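Local coordinates for Lmo0740 protein (Listeria monocytogenes, PDB 4RFA) that probably acts as a transcriptional activator of the Crp family, coupling a cyclic nucleotide-binding-type domain to a DNA-binding winged helix domain, at residues Asn160-Met165 / Ile175-Phe180. Residues are numbered along the deposited sequence; the frame is centred on the assembly and turned at random.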
# COMPACT_ATOMS: atom_id res chain seq x y z
N ASN A 160 13.28 -1.44 8.29
CA ASN A 160 12.65 -1.34 6.99
C ASN A 160 13.70 -0.80 6.01
O ASN A 160 13.83 -1.26 4.87
CB ASN A 160 11.50 -0.30 6.96
CG ASN A 160 10.20 -0.71 7.72
OD1 ASN A 160 9.95 -1.85 8.06
ND2 ASN A 160 9.32 0.28 7.90
N LEU A 161 14.38 0.25 6.42
CA LEU A 161 15.42 0.82 5.52
C LEU A 161 16.59 -0.16 5.27
O LEU A 161 17.11 -0.25 4.16
CB LEU A 161 15.94 2.08 6.12
CG LEU A 161 14.86 3.16 6.20
CD1 LEU A 161 15.37 4.36 6.96
CD2 LEU A 161 14.40 3.62 4.83
N ALA A 162 16.99 -0.92 6.28
CA ALA A 162 18.09 -1.88 6.08
C ALA A 162 17.68 -2.89 5.06
O ALA A 162 18.44 -3.24 4.17
CB ALA A 162 18.46 -2.57 7.38
N VAL A 163 16.45 -3.34 5.14
CA VAL A 163 15.95 -4.22 4.13
C VAL A 163 15.88 -3.50 2.77
O VAL A 163 16.26 -4.07 1.75
CB VAL A 163 14.57 -4.77 4.50
CG1 VAL A 163 13.96 -5.56 3.32
CG2 VAL A 163 14.69 -5.68 5.72
N GLU A 164 15.41 -2.27 2.73
CA GLU A 164 15.18 -1.63 1.45
C GLU A 164 16.41 -1.18 0.74
O GLU A 164 16.49 -1.27 -0.44
CB GLU A 164 14.33 -0.40 1.65
CG GLU A 164 12.87 -0.66 1.65
CD GLU A 164 12.09 0.53 2.11
OE1 GLU A 164 12.63 1.62 2.18
OE2 GLU A 164 10.91 0.36 2.40
N MSE A 165 17.37 -0.68 1.48
CA MSE A 165 18.30 0.24 0.97
C MSE A 165 19.61 0.09 1.62
O MSE A 165 20.47 0.94 1.45
CB MSE A 165 17.71 1.42 1.67
CG MSE A 165 17.74 2.68 0.89
SE MSE A 165 17.23 4.08 2.10
CE MSE A 165 15.48 4.23 1.27
N ILE A 175 25.10 -3.60 8.60
CA ILE A 175 24.35 -3.17 7.43
C ILE A 175 24.33 -1.66 7.44
O ILE A 175 23.95 -1.06 8.44
CB ILE A 175 22.94 -3.75 7.43
CG1 ILE A 175 23.02 -5.24 7.10
CG2 ILE A 175 22.05 -3.04 6.41
CD1 ILE A 175 21.75 -6.00 7.41
N VAL A 176 24.76 -1.05 6.34
CA VAL A 176 25.00 0.39 6.28
C VAL A 176 23.95 1.04 5.40
O VAL A 176 23.63 0.53 4.34
CB VAL A 176 26.38 0.71 5.71
CG1 VAL A 176 26.65 2.21 5.78
CG2 VAL A 176 27.46 -0.06 6.47
N LEU A 177 23.43 2.18 5.85
CA LEU A 177 22.36 2.86 5.13
C LEU A 177 22.97 4.00 4.28
O LEU A 177 23.96 4.58 4.65
CB LEU A 177 21.32 3.43 6.09
CG LEU A 177 20.53 2.48 6.99
CD1 LEU A 177 19.48 3.25 7.73
CD2 LEU A 177 19.91 1.31 6.24
N PRO A 178 22.29 4.37 3.18
CA PRO A 178 22.75 5.51 2.39
C PRO A 178 22.93 6.79 3.17
O PRO A 178 22.23 7.08 4.14
CB PRO A 178 21.62 5.72 1.38
CG PRO A 178 20.93 4.43 1.31
CD PRO A 178 20.99 3.86 2.70
N ASN A 179 23.81 7.60 2.63
CA ASN A 179 24.24 8.85 3.19
C ASN A 179 23.12 9.84 3.39
O ASN A 179 23.14 10.61 4.34
CB ASN A 179 25.25 9.46 2.23
CG ASN A 179 26.14 10.46 2.91
OD1 ASN A 179 26.13 11.65 2.57
ND2 ASN A 179 26.91 10.00 3.88
N PHE A 180 22.14 9.83 2.48
CA PHE A 180 21.03 10.77 2.57
C PHE A 180 20.09 10.51 3.78
O PHE A 180 19.33 11.39 4.16
CB PHE A 180 20.26 10.85 1.23
CG PHE A 180 19.45 9.63 0.92
CD1 PHE A 180 18.19 9.46 1.48
CD2 PHE A 180 19.94 8.66 0.05
CE1 PHE A 180 17.42 8.34 1.18
CE2 PHE A 180 19.20 7.53 -0.24
CZ PHE A 180 17.94 7.36 0.34
O HOH W 1 23.70 1.91 1.82
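Selenomethionine Met165 meets two residues of the segment 175-180 at once, Pro178 across the chain at CG and SE, and Phe180 beyond it. Its side chain crosses the proline at about a right angle, with Met165 CG 3.7 Å from Pro178 CG. A bend at chi3 (-106°) turns CE away from a fully extended course, and the side chains of Met165 and Phe180 reach toward each other tip to tip, Met165 SE to Phe180 CZ 3.8 Å. This is an oblique Met-aromatic contact, with SE 57° off the ring normal. No direct hydrogen bond joins the segments; Met165 O makes a close van der Waals approach to the proline ring, 3.2 Å from Pro178 CD, and a water bridges that oxygen, weakly, to Val176 O. One helical turn back, Leu177 lays CD2 against the backbone of Ala162 (3.7 Å to its N) and beside Leu161 CB, while Ile175 CG2 touches Ala162 CB at 3.7 Å. The contact thus packs the last turns of helix 150-165 against the exit of strand 174-176, consistent with the winged helix domain of Crp-type regulators. Backbone hydrogen bonds tie Ile175 to Ile219 and Leu177 to Tyr217, while Phe75 of strand 72-76 touches Leu161, Met165 and Phe180, joining this packing to the N-terminal beta domain.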